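Hsp70/Hsp90 co-chaperone CNS1 (Saccharomyces cerevisiae, PDB 6HFT) binds Hsp90 and Hsp70 as a co-chaperone, stimulates the ATPase of the Hsp70 Ssa1, and links Hsp90 to translation elongation through elongation factor 2. Local coordinates at residues Q20-Y25 with E35-G40; K39-E44 with S53-R58; S160-R165 with S194-P199. All coordinates share one frame; numbering follows the deposited sequence.

Contact 1: Q20-Y25 with E35-G40; sequences QGNELY and ELYSKG
The phenol hydroxyl of Y37 donates to the side-chain carbonyl of N22, with Y37 OH to N22 OD1 at 2.6 Å. The acceptor lies at the edge of the Y37 ring, in its plane, while Y37 OH approaches at a bent C=O...donor angle of 138° and somewhat tilted from the carbonyl plane. The two side chains cross at about a right angle, the amide plane steeply inclined to the ring. Y37 holds CG anti to its own carbonyl carbon (chi1 -65°), which sends the ring across the interface to the helix backbone at G21. There Y37 CZ lies 3.7 Å from G21 C and Y37 CE1 4.0 Å from G21 CA. With no side chain at G21, the chains come close, the CA atoms of G21 and L36 being 5.7 Å apart. Beside the tyrosine, L36 pushes a methyl onto the same turn: L36 CD2 is 3.6 Å from G21 N. The extended side chain of Q20 crosses the leucine nearly at right angles, and its CG packs 3.8 Å from L36 CD2. Both segments belong to the first TPR, a helical hairpin whose segment axes run antiparallel at 160° and 9.4 Å apart; G21 fills the small-residue position of the first helix and Y37 an aromatic position of the second. N22 probably corresponds to the asparagine that, in related Hsp90-binding TPR domains, meets the C-terminal carboxylate of the MEEVD peptide; the bond from Y37 is consistent with steadying its amide. Helix 48-65 packs alongside this hairpin, with N57 touching both N22 and Y37, and C61 touching Y37.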
ATOM      1  N   GLN A  20     -30.741 -17.137  37.959  1.00119.78           N
ATOM      2  CA  GLN A  20     -30.464 -15.721  38.250  1.00123.99           C
ATOM      3  C   GLN A  20     -29.619 -15.072  37.144  1.00123.12           C
ATOM      4  O   GLN A  20     -29.860 -13.922  36.774  1.00119.93           O
ATOM      5  CB  GLN A  20     -29.767 -15.584  39.613  1.00124.88           C
ATOM      6  CG  GLN A  20     -29.905 -14.234  40.296  1.00126.42           C
ATOM      7  CD  GLN A  20     -29.561 -14.306  41.774  1.00126.81           C
ATOM      8  OE1 GLN A  20     -28.472 -13.912  42.192  1.00124.09           O
ATOM      9  NE2 GLN A  20     -30.487 -14.826  42.571  1.00125.05           N
ATOM     10  N   GLY A  21     -28.649 -15.820  36.617  1.00123.56           N
ATOM     11  CA  GLY A  21     -27.791 -15.352  35.523  1.00123.89           C
ATOM     12  C   GLY A  21     -28.453 -15.262  34.158  1.00124.16           C
ATOM     13  O   GLY A  21     -28.061 -14.428  33.339  1.00119.84           O
ATOM     14  N   ASN A  22     -29.439 -16.124  33.904  1.00125.46           N
ATOM     15  CA  ASN A  22     -30.154 -16.149  32.617  1.00127.14           C
ATOM     16  C   ASN A  22     -31.040 -14.919  32.375  1.00130.06           C
ATOM     17  O   ASN A  22     -31.312 -14.574  31.222  1.00129.87           O
ATOM     18  CB  ASN A  22     -30.999 -17.427  32.486  1.00128.00           C
ATOM     19  CG  ASN A  22     -30.155 -18.686  32.357  1.00127.28           C
ATOM     20  OD1 ASN A  22     -28.935 -18.663  32.527  1.00125.99           O
ATOM     21  ND2 ASN A  22     -30.809 -19.801  32.049  1.00128.53           N
ATOM     22  N   GLU A  23     -31.484 -14.266  33.451  1.00130.82           N
ATOM     23  CA  GLU A  23     -32.260 -13.023  33.343  1.00131.06           C
ATOM     24  C   GLU A  23     -31.347 -11.855  32.943  1.00127.89           C
ATOM     25  O   GLU A  23     -31.792 -10.921  32.274  1.00126.36           O
ATOM     26  CB  GLU A  23     -32.999 -12.687  34.654  1.00135.04           C
ATOM     27  CG  GLU A  23     -33.713 -13.842  35.361  1.00136.65           C
ATOM     28  CD  GLU A  23     -34.518 -14.737  34.431  1.00137.64           C
ATOM     29  OE1 GLU A  23     -35.209 -14.210  33.534  1.00137.70           O
ATOM     30  OE2 GLU A  23     -34.470 -15.975  34.606  1.00138.20           O
ATOM     31  N   LEU A  24     -30.080 -11.919  33.362  1.00122.86           N
ATOM     32  CA  LEU A  24     -29.066 -10.921  32.987  1.00119.40           C
ATOM     33  C   LEU A  24     -28.584 -11.036  31.533  1.00116.37           C
ATOM     34  O   LEU A  24     -28.236 -10.021  30.926  1.00114.08           O
ATOM     35  CB  LEU A  24     -27.858 -10.966  33.935  1.00118.67           C
ATOM     36  CG  LEU A  24     -27.969 -10.166  35.235  1.00120.38           C
ATOM     37  CD1 LEU A  24     -29.002 -10.746  36.188  1.00121.02           C
ATOM     38  CD2 LEU A  24     -26.606 -10.102  35.907  1.00121.03           C
ATOM     39  N   TYR A  25     -28.546 -12.253  30.986  1.00112.34           N
ATOM     40  CA  TYR A  25     -28.246 -12.454  29.556  1.00110.04           C
ATOM     41  C   TYR A  25     -29.377 -11.888  28.688  1.00111.37           C
ATOM     42  O   TYR A  25     -29.121 -11.311  27.629  1.00111.42           O
ATOM     43  CB  TYR A  25     -28.008 -13.935  29.236  1.00107.75           C
ATOM     44  CG  TYR A  25     -27.372 -14.179  27.879  1.00105.33           C
ATOM     45  CD1 TYR A  25     -25.985 -14.129  27.714  1.00103.88           C
ATOM     46  CD2 TYR A  25     -28.156 -14.462  26.757  1.00106.00           C
ATOM     47  CE1 TYR A  25     -25.399 -14.351  26.472  1.00102.07           C
ATOM     48  CE2 TYR A  25     -27.578 -14.687  25.512  1.00103.47           C
ATOM     49  CZ  TYR A  25     -26.202 -14.631  25.374  1.00101.14           C
ATOM     50  OH  TYR A  25     -25.632 -14.852  24.141  1.00 97.35           O
ATOM     51  N   GLU A  35     -19.948 -13.597  35.783  1.00112.80           N
ATOM     52  CA  GLU A  35     -19.444 -13.894  37.131  1.00112.81           C
ATOM     53  C   GLU A  35     -20.472 -14.630  38.001  1.00107.21           C
ATOM     54  O   GLU A  35     -20.094 -15.339  38.934  1.00100.09           O
ATOM     55  CB  GLU A  35     -18.976 -12.608  37.830  1.00116.87           C
ATOM     56  CG  GLU A  35     -17.940 -12.822  38.932  1.00119.57           C
ATOM     57  CD  GLU A  35     -16.521 -13.031  38.415  1.00120.49           C
ATOM     58  OE1 GLU A  35     -15.574 -12.759  39.182  1.00125.77           O
ATOM     59  OE2 GLU A  35     -16.335 -13.458  37.254  1.00121.46           O
ATOM     60  N   LEU A  36     -21.758 -14.464  37.691  1.00104.37           N
ATOM     61  CA  LEU A  36     -22.830 -15.177  38.395  1.00104.48           C
ATOM     62  C   LEU A  36     -22.804 -16.675  38.050  1.00100.57           C
ATOM     63  O   LEU A  36     -23.058 -17.512  38.916  1.00 91.83           O
ATOM     64  CB  LEU A  36     -24.201 -14.550  38.078  1.00105.62           C
ATOM     65  CG  LEU A  36     -25.279 -14.512  39.168  1.00107.91           C
ATOM     66  CD1 LEU A  36     -24.800 -13.836  40.447  1.00110.67           C
ATOM     67  CD2 LEU A  36     -26.505 -13.789  38.634  1.00108.66           C
ATOM     68  N   TYR A  37     -22.482 -16.997  36.797  1.00 97.27           N
ATOM     69  CA  TYR A  37     -22.296 -18.391  36.364  1.00 95.49           C
ATOM     70  C   TYR A  37     -21.060 -19.046  36.993  1.00 94.62           C
ATOM     71  O   TYR A  37     -21.085 -20.239  37.309  1.00 90.75           O
ATOM     72  CB  TYR A  37     -22.201 -18.488  34.834  1.00 92.64           C
ATOM     73  CG  TYR A  37     -23.465 -18.095  34.088  1.00 90.11           C
ATOM     74  CD1 TYR A  37     -24.695 -18.684  34.393  1.00 89.68           C
ATOM     75  CD2 TYR A  37     -23.430 -17.152  33.059  1.00 88.42           C
ATOM     76  CE1 TYR A  37     -25.851 -18.333  33.710  1.00 87.88           C
ATOM     77  CE2 TYR A  37     -24.584 -16.793  32.374  1.00 87.21           C
ATOM     78  CZ  TYR A  37     -25.790 -17.384  32.702  1.00 86.70           C
ATOM     79  OH  TYR A  37     -26.921 -17.026  32.007  1.00 84.83           O
ATOM     80  N   SER A  38     -19.988 -18.268  37.166  1.00 95.80           N
ATOM     81  CA  SER A  38     -18.746 -18.755  37.786  1.00 97.29           C
ATOM     82  C   SER A  38     -18.933 -19.252  39.224  1.00 98.21           C
ATOM     83  O   SER A  38     -18.258 -20.195  39.643  1.00 96.31           O
ATOM     84  CB  SER A  38     -17.672 -17.662  37.768  1.00 98.34           C
ATOM     85  OG  SER A  38     -17.400 -17.226  36.449  1.00 96.58           O
ATOM     86  N   LYS A  39     -19.842 -18.617  39.964  1.00100.00           N
ATOM     87  CA  LYS A  39     -20.130 -18.999  41.353  1.00102.36           C
ATOM     88  C   LYS A  39     -20.959 -20.281  41.456  1.00100.78           C
ATOM     89  O   LYS A  39     -20.817 -21.028  42.426  1.00101.93           O
ATOM     90  CB  LYS A  39     -20.822 -17.853  42.105  1.00104.19           C
ATOM     91  CG  LYS A  39     -19.992 -16.576  42.202  1.00105.33           C
ATOM     92  CD  LYS A  39     -18.787 -16.716  43.130  1.00106.90           C
ATOM     93  CE  LYS A  39     -17.572 -15.961  42.606  1.00107.22           C
ATOM     94  NZ  LYS A  39     -16.919 -16.646  41.454  1.00105.10           N
ATOM     95  N   GLY A  40     -21.827 -20.525  40.473  1.00 98.84           N
ATOM     96  CA  GLY A  40     -22.507 -21.818  40.337  1.00 98.58           C
ATOM     97  C   GLY A  40     -21.538 -22.962  40.067  1.00 96.71           C
ATOM     98  O   GLY A  40     -21.737 -24.076  40.552  1.00 93.96           O
TER

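Contact 2: K39-E44 with S53-R58; sequences KGLAVE and SLYANR
Here the second helix of the first TPR packs on the first helix of the second TPR, and the join turns on L41, which lies between a leucine, a tyrosine and an arginine. Over the face of the Y55 ring, L41 CD1 makes a CH-pi contact, 3.8 Å from the Y55 centroid and only 12° off the ring normal. The same methyl also presses on the neighbouring side chain, L41 CD1 to L54 CB being 3.5 Å. The other branch turns to R58: L41 CD2 sits over one face of the guanidinium, offset toward its rim, with R58 NH2 3.7 Å away. R58 leaves its helix extended and bends at chi3 (75°), laying the flat group against the leucine while its nitrogens serve polar partners: NH1 forms a salt bridge with D74 and NH2 a hydrogen bond with S38 OG. These bonds probably fix the rotation of the guanidinium. The helices of successive TPR repeats stack in this way into a superhelical array, and these two segments run antiparallel at 150°, their axes 9.9 Å apart. G40 gives its backbone to the interface, and the methyl L54 CD1 rests 3.7 Å from G40 C. L54 projects from its helix toward the partner and slides past L41 in the opposite direction; it also touches Y37. Beyond the pair, the Y55 side chain reaches K77, A78 and I81 of helix 68-81.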
ATOM      1  N   LYS A  39     -19.842 -18.617  39.964  1.00100.00           N
ATOM      2  CA  LYS A  39     -20.130 -18.999  41.353  1.00102.36           C
ATOM      3  C   LYS A  39     -20.959 -20.281  41.456  1.00100.78           C
ATOM      4  O   LYS A  39     -20.817 -21.028  42.426  1.00101.93           O
ATOM      5  CB  LYS A  39     -20.822 -17.853  42.105  1.00104.19           C
ATOM      6  CG  LYS A  39     -19.992 -16.576  42.202  1.00105.33           C
ATOM      7  CD  LYS A  39     -18.787 -16.716  43.130  1.00106.90           C
ATOM      8  CE  LYS A  39     -17.572 -15.961  42.606  1.00107.22           C
ATOM      9  NZ  LYS A  39     -16.919 -16.646  41.454  1.00105.10           N
ATOM     10  N   GLY A  40     -21.827 -20.525  40.473  1.00 98.84           N
ATOM     11  CA  GLY A  40     -22.507 -21.818  40.337  1.00 98.58           C
ATOM     12  C   GLY A  40     -21.538 -22.962  40.067  1.00 96.71           C
ATOM     13  O   GLY A  40     -21.737 -24.076  40.552  1.00 93.96           O
ATOM     14  N   LEU A  41     -20.498 -22.680  39.282  1.00 97.75           N
ATOM     15  CA  LEU A  41     -19.393 -23.625  39.038  1.00 97.16           C
ATOM     16  C   LEU A  41     -18.527 -23.874  40.281  1.00 97.34           C
ATOM     17  O   LEU A  41     -18.074 -24.998  40.503  1.00 93.72           O
ATOM     18  CB  LEU A  41     -18.497 -23.142  37.873  1.00 96.78           C
ATOM     19  CG  LEU A  41     -18.631 -23.694  36.435  1.00 94.95           C
ATOM     20  CD1 LEU A  41     -19.771 -24.683  36.226  1.00 94.18           C
ATOM     21  CD2 LEU A  41     -18.736 -22.550  35.433  1.00 94.62           C
ATOM     22  N   ALA A  42     -18.288 -22.824  41.069  1.00 99.20           N
ATOM     23  CA  ALA A  42     -17.477 -22.918  42.294  1.00100.83           C
ATOM     24  C   ALA A  42     -18.089 -23.808  43.387  1.00 99.70           C
ATOM     25  O   ALA A  42     -17.363 -24.336  44.231  1.00 98.55           O
ATOM     26  CB  ALA A  42     -17.201 -21.528  42.850  1.00102.24           C
ATOM     27  N   VAL A  43     -19.416 -23.947  43.375  1.00 99.56           N
ATOM     28  CA  VAL A  43     -20.139 -24.862  44.277  1.00101.48           C
ATOM     29  C   VAL A  43     -19.718 -26.330  44.083  1.00101.96           C
ATOM     30  O   VAL A  43     -19.623 -27.076  45.061  1.00102.23           O
ATOM     31  CB  VAL A  43     -21.680 -24.672  44.135  1.00100.41           C
ATOM     32  CG1 VAL A  43     -22.479 -25.892  44.590  1.00 99.98           C
ATOM     33  CG2 VAL A  43     -22.122 -23.436  44.907  1.00102.17           C
ATOM     34  N   GLU A  44     -19.475 -26.726  42.831  1.00101.79           N
ATOM     35  CA  GLU A  44     -18.992 -28.071  42.474  1.00102.01           C
ATOM     36  C   GLU A  44     -19.958 -29.177  42.903  1.00103.58           C
ATOM     37  O   GLU A  44     -19.589 -30.092  43.646  1.00104.94           O
ATOM     38  CB  GLU A  44     -17.581 -28.326  43.034  1.00103.53           C
ATOM     39  CG  GLU A  44     -16.523 -27.357  42.529  1.00104.88           C
ATOM     40  CD  GLU A  44     -15.164 -27.582  43.167  1.00105.47           C
ATOM     41  OE1 GLU A  44     -15.081 -27.613  44.413  1.00110.04           O
ATOM     42  OE2 GLU A  44     -14.173 -27.717  42.421  1.00108.20           O
ATOM     43  N   SER A  53     -24.943 -26.613  31.579  1.00 79.67           N
ATOM     44  CA  SER A  53     -25.587 -25.323  31.297  1.00 78.68           C
ATOM     45  C   SER A  53     -24.757 -24.135  31.784  1.00 78.86           C
ATOM     46  O   SER A  53     -24.676 -23.119  31.097  1.00 77.55           O
ATOM     47  CB  SER A  53     -26.988 -25.262  31.913  1.00 79.47           C
ATOM     48  OG  SER A  53     -27.868 -26.152  31.253  1.00 81.60           O
ATOM     49  N   LEU A  54     -24.149 -24.269  32.962  1.00 78.40           N
ATOM     50  CA  LEU A  54     -23.274 -23.225  33.515  1.00 78.42           C
ATOM     51  C   LEU A  54     -22.041 -22.961  32.641  1.00 76.74           C
ATOM     52  O   LEU A  54     -21.661 -21.806  32.439  1.00 78.30           O
ATOM     53  CB  LEU A  54     -22.840 -23.574  34.946  1.00 79.14           C
ATOM     54  CG  LEU A  54     -23.916 -23.440  36.032  1.00 79.85           C
ATOM     55  CD1 LEU A  54     -23.555 -24.255  37.264  1.00 80.20           C
ATOM     56  CD2 LEU A  54     -24.141 -21.984  36.408  1.00 81.13           C
ATOM     57  N   TYR A  55     -21.427 -24.026  32.128  1.00 75.19           N
ATOM     58  CA  TYR A  55     -20.269 -23.899  31.226  1.00 73.77           C
ATOM     59  C   TYR A  55     -20.650 -23.345  29.848  1.00 71.56           C
ATOM     60  O   TYR A  55     -19.922 -22.522  29.291  1.00 67.65           O
ATOM     61  CB  TYR A  55     -19.538 -25.242  31.060  1.00 72.91           C
ATOM     62  CG  TYR A  55     -18.592 -25.587  32.192  1.00 72.88           C
ATOM     63  CD1 TYR A  55     -17.520 -24.748  32.514  1.00 72.77           C
ATOM     64  CD2 TYR A  55     -18.745 -26.767  32.926  1.00 72.93           C
ATOM     65  CE1 TYR A  55     -16.646 -25.063  33.545  1.00 73.85           C
ATOM     66  CE2 TYR A  55     -17.875 -27.090  33.957  1.00 74.14           C
ATOM     67  CZ  TYR A  55     -16.828 -26.237  34.262  1.00 75.13           C
ATOM     68  OH  TYR A  55     -15.965 -26.558  35.284  1.00 76.60           O
ATOM     69  N   ALA A  56     -21.777 -23.807  29.309  1.00 70.48           N
ATOM     70  CA  ALA A  56     -22.286 -23.331  28.015  1.00 70.98           C
ATOM     71  C   ALA A  56     -22.746 -21.870  28.065  1.00 71.49           C
ATOM     72  O   ALA A  56     -22.544 -21.125  27.104  1.00 69.67           O
ATOM     73  CB  ALA A  56     -23.423 -24.222  27.531  1.00 70.90           C
ATOM     74  N   ASN A  57     -23.361 -21.472  29.178  1.00 73.00           N
ATOM     75  CA  ASN A  57     -23.798 -20.086  29.374  1.00 73.87           C
ATOM     76  C   ASN A  57     -22.626 -19.116  29.563  1.00 74.21           C
ATOM     77  O   ASN A  57     -22.658 -18.004  29.030  1.00 73.17           O
ATOM     78  CB  ASN A  57     -24.761 -19.967  30.565  1.00 74.69           C
ATOM     79  CG  ASN A  57     -26.150 -20.517  30.272  1.00 75.25           C
ATOM     80  OD1 ASN A  57     -26.564 -20.648  29.119  1.00 75.03           O
ATOM     81  ND2 ASN A  57     -26.886 -20.834  31.331  1.00 77.17           N
ATOM     82  N   ARG A  58     -21.606 -19.527  30.318  1.00 74.32           N
ATOM     83  CA  ARG A  58     -20.418 -18.685  30.527  1.00 76.09           C
ATOM     84  C   ARG A  58     -19.606 -18.520  29.242  1.00 76.86           C
ATOM     85  O   ARG A  58     -19.037 -17.455  29.003  1.00 77.59           O
ATOM     86  CB  ARG A  58     -19.526 -19.231  31.647  1.00 76.46           C
ATOM     87  CG  ARG A  58     -18.580 -18.183  32.217  1.00 77.64           C
ATOM     88  CD  ARG A  58     -17.842 -18.680  33.450  1.00 78.80           C
ATOM     89  NE  ARG A  58     -16.767 -19.619  33.126  1.00 78.53           N
ATOM     90  CZ  ARG A  58     -15.980 -20.217  34.023  1.00 81.36           C
ATOM     91  NH1 ARG A  58     -15.032 -21.054  33.610  1.00 81.85           N
ATOM     92  NH2 ARG A  58     -16.126 -19.989  35.328  1.00 83.43           N
TER

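Contact 3: S160-R165 with S194-P199; sequences SAMTLR and SQLIYP
The last turn of the long helix 121-164 meets segment 194-199, which runs into strand 196-204, the CA atoms of A161 and L196 lying 7.8 Å apart. This is where the helix leading from the TPR domain enters the wheel domain, whose mixed sheet includes this strand. L196 directs its side chain at the helix: its CG is anti to the backbone N (chi1 -161°), and its two methyls divide between neighbouring residues. L196 CD1 lies 4.3 Å from A161 CB, while L196 CD2 packs 4.1 Å from M162 CG, the two side chains crossing at about a right angle. The second methyl also touches the CD methylene of R165, whose chain is extended from CG to NE and passes the leucine, R165 NE standing 3.8 Å from L196 CB. L186 of strand 185-186 touches A161 and L196 as well, enlarging the apolar patch. R165, the first residue past the helix, turns its charged end into this buried junction and is well supplied with oxygen. NE forms a salt bridge with E218, NH1 bonds to F192 O, and a guanidinium edge faces S194 O, with R165 NH2 2.8 Å from S194 O but at an angle too poor for a hydrogen bond. E218 also accepts a weak bond from L196 N, tying the arginine and the strand to one carboxylate. A bound magnesium ion lies about 8 Å from the R165 side chain; its site is formed by L274, K276 and D280. Back on the helix, A161 O takes two bonds from R165, one on each face of its carbonyl plane: R165 N at 3.0 Å, and R165 NH1 at 3.2 Å, almost straight at 165° and in the plane of the guanidinium.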
ATOM      1  N   SER A 160      16.549  -1.870 -16.410  1.00 81.06           N
ATOM      2  CA  SER A 160      17.246  -2.490 -17.544  1.00 82.51           C
ATOM      3  C   SER A 160      17.375  -1.514 -18.709  1.00 80.77           C
ATOM      4  O   SER A 160      18.455  -1.363 -19.274  1.00 78.52           O
ATOM      5  CB  SER A 160      16.514  -3.754 -18.014  1.00 83.49           C
ATOM      6  OG  SER A 160      16.518  -4.757 -17.015  1.00 86.77           O
ATOM      7  N   ALA A 161      16.267  -0.850 -19.042  1.00 78.96           N
ATOM      8  CA  ALA A 161      16.232   0.182 -20.083  1.00 77.26           C
ATOM      9  C   ALA A 161      17.220   1.321 -19.822  1.00 76.29           C
ATOM     10  O   ALA A 161      17.979   1.703 -20.714  1.00 74.93           O
ATOM     11  CB  ALA A 161      14.822   0.745 -20.215  1.00 77.24           C
ATOM     12  N   MET A 162      17.208   1.848 -18.599  1.00 73.85           N
ATOM     13  CA  MET A 162      18.070   2.980 -18.226  1.00 73.19           C
ATOM     14  C   MET A 162      19.550   2.611 -18.103  1.00 74.14           C
ATOM     15  O   MET A 162      20.414   3.440 -18.394  1.00 73.88           O
ATOM     16  CB  MET A 162      17.579   3.635 -16.933  1.00 72.74           C
ATOM     17  CG  MET A 162      16.299   4.429 -17.116  1.00 72.05           C
ATOM     18  SD  MET A 162      15.716   5.174 -15.587  1.00 72.15           S
ATOM     19  CE  MET A 162      16.880   6.522 -15.396  1.00 73.17           C
ATOM     20  N   THR A 163      19.838   1.382 -17.667  1.00 74.30           N
ATOM     21  CA  THR A 163      21.214   0.869 -17.638  1.00 74.48           C
ATOM     22  C   THR A 163      21.723   0.580 -19.053  1.00 74.28           C
ATOM     23  O   THR A 163      22.896   0.816 -19.351  1.00 78.75           O
ATOM     24  CB  THR A 163      21.341  -0.413 -16.783  1.00 75.60           C
ATOM     25  OG1 THR A 163      20.627  -0.249 -15.550  1.00 75.30           O
ATOM     26  CG2 THR A 163      22.803  -0.715 -16.470  1.00 77.56           C
ATOM     27  N   LEU A 164      20.839   0.069 -19.911  1.00 71.67           N
ATOM     28  CA  LEU A 164      21.144  -0.184 -21.329  1.00 72.47           C
ATOM     29  C   LEU A 164      21.472   1.104 -22.092  1.00 71.58           C
ATOM     30  O   LEU A 164      22.397   1.135 -22.907  1.00 68.56           O
ATOM     31  CB  LEU A 164      19.955  -0.882 -21.998  1.00 72.50           C
ATOM     32  CG  LEU A 164      20.121  -1.466 -23.400  1.00 74.62           C
ATOM     33  CD1 LEU A 164      20.839  -2.801 -23.322  1.00 77.00           C
ATOM     34  CD2 LEU A 164      18.765  -1.636 -24.069  1.00 73.99           C
ATOM     35  N   ARG A 165      20.704   2.160 -21.814  1.00 70.88           N
ATOM     36  CA  ARG A 165      20.903   3.481 -22.429  1.00 70.00           C
ATOM     37  C   ARG A 165      22.028   4.319 -21.788  1.00 71.63           C
ATOM     38  O   ARG A 165      22.294   5.426 -22.250  1.00 69.77           O
ATOM     39  CB  ARG A 165      19.586   4.275 -22.400  1.00 67.82           C
ATOM     40  CG  ARG A 165      18.503   3.727 -23.320  1.00 66.89           C
ATOM     41  CD  ARG A 165      17.111   4.137 -22.857  1.00 64.91           C
ATOM     42  NE  ARG A 165      16.062   3.758 -23.805  1.00 64.28           N
ATOM     43  CZ  ARG A 165      15.592   2.523 -23.992  1.00 64.11           C
ATOM     44  NH1 ARG A 165      16.058   1.483 -23.300  1.00 63.27           N
ATOM     45  NH2 ARG A 165      14.630   2.323 -24.894  1.00 64.26           N
ATOM     46  N   SER A 194      11.547  -0.300 -26.821  1.00 74.17           N
ATOM     47  CA  SER A 194      10.647   0.794 -27.197  1.00 71.94           C
ATOM     48  C   SER A 194      11.075   2.099 -26.528  1.00 65.99           C
ATOM     49  O   SER A 194      11.896   2.093 -25.605  1.00 61.14           O
ATOM     50  CB  SER A 194       9.203   0.460 -26.812  1.00 73.69           C
ATOM     51  OG  SER A 194       9.071   0.278 -25.412  1.00 74.81           O
ATOM     52  N   GLN A 195      10.499   3.207 -26.989  1.00 63.34           N
ATOM     53  CA  GLN A 195      10.925   4.551 -26.578  1.00 62.65           C
ATOM     54  C   GLN A 195      10.771   4.815 -25.082  1.00 59.00           C
ATOM     55  O   GLN A 195       9.695   4.616 -24.519  1.00 57.90           O
ATOM     56  CB  GLN A 195      10.142   5.627 -27.342  1.00 64.08           C
ATOM     57  CG  GLN A 195      10.500   5.748 -28.816  1.00 65.51           C
ATOM     58  CD  GLN A 195       9.642   6.767 -29.551  1.00 67.40           C
ATOM     59  OE1 GLN A 195       8.972   7.600 -28.936  1.00 68.57           O
ATOM     60  NE2 GLN A 195       9.660   6.703 -30.877  1.00 70.46           N
ATOM     61  N   LEU A 196      11.855   5.261 -24.451  1.00 56.80           N
ATOM     62  CA  LEU A 196      11.805   5.795 -23.094  1.00 55.92           C
ATOM     63  C   LEU A 196      11.311   7.237 -23.170  1.00 54.58           C
ATOM     64  O   LEU A 196      11.813   8.023 -23.976  1.00 53.41           O
ATOM     65  CB  LEU A 196      13.187   5.741 -22.432  1.00 55.99           C
ATOM     66  CG  LEU A 196      13.210   5.841 -20.903  1.00 55.23           C
ATOM     67  CD1 LEU A 196      12.767   4.533 -20.268  1.00 55.00           C
ATOM     68  CD2 LEU A 196      14.597   6.210 -20.405  1.00 55.55           C
ATOM     69  N   ILE A 197      10.323   7.563 -22.339  1.00 53.64           N
ATOM     70  CA  ILE A 197       9.698   8.885 -22.305  1.00 54.04           C
ATOM     71  C   ILE A 197       9.925   9.467 -20.912  1.00 54.46           C
ATOM     72  O   ILE A 197       9.591   8.824 -19.917  1.00 55.79           O
ATOM     73  CB  ILE A 197       8.177   8.788 -22.597  1.00 53.88           C
ATOM     74  CG1 ILE A 197       7.925   8.165 -23.980  1.00 54.30           C
ATOM     75  CG2 ILE A 197       7.514  10.161 -22.525  1.00 53.88           C
ATOM     76  CD1 ILE A 197       6.575   7.496 -24.116  1.00 54.22           C
ATOM     77  N   TYR A 198      10.495  10.671 -20.850  1.00 54.65           N
ATOM     78  CA  TYR A 198      10.757  11.364 -19.576  1.00 56.59           C
ATOM     79  C   TYR A 198      10.307  12.834 -19.628  1.00 57.45           C
ATOM     80  O   TYR A 198      10.172  13.396 -20.720  1.00 57.50           O
ATOM     81  CB  TYR A 198      12.244  11.255 -19.165  1.00 56.53           C
ATOM     82  CG  TYR A 198      13.248  11.142 -20.301  1.00 56.69           C
ATOM     83  CD1 TYR A 198      13.457  12.199 -21.186  1.00 57.32           C
ATOM     84  CD2 TYR A 198      14.007   9.981 -20.477  1.00 55.94           C
ATOM     85  CE1 TYR A 198      14.382  12.098 -22.220  1.00 57.24           C
ATOM     86  CE2 TYR A 198      14.932   9.875 -21.507  1.00 55.83           C
ATOM     87  CZ  TYR A 198      15.116  10.934 -22.375  1.00 56.49           C
ATOM     88  OH  TYR A 198      16.032  10.833 -23.395  1.00 54.70           O
ATOM     89  N   PRO A 199      10.072  13.462 -18.450  1.00 59.46           N
ATOM     90  CA  PRO A 199       9.661  14.864 -18.438  1.00 59.90           C
ATOM     91  C   PRO A 199      10.869  15.783 -18.576  1.00 60.61           C
ATOM     92  O   PRO A 199      12.012  15.311 -18.542  1.00 61.28           O
ATOM     93  CB  PRO A 199       9.018  15.031 -17.054  1.00 59.42           C
ATOM     94  CG  PRO A 199       9.528  13.897 -16.223  1.00 59.44           C
ATOM     95  CD  PRO A 199      10.381  13.008 -17.083  1.00 59.37           C
TER

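Contacts 1 and 2 adjoin, their centres 8 Å apart, and share helix 30-43: the first pairs it with helix 10-27 inside one TPR, the second with helix 48-65 of the next. R58 NH2 and S38 OG, 3.2 Å apart, join them directly. Both are partly buried; contact 1 has a tyrosine-asparagine bond at its centre, contact 2 apolar and ring-face packing. The centre of contact 3 lies about 73 Å from the centres of the other two, across the chain's centre at the far end of helix 121-164, and is a buried helix-strand junction. There L196 packs on A161 and M162, while a buried arginine is met by backbone oxygens and E218.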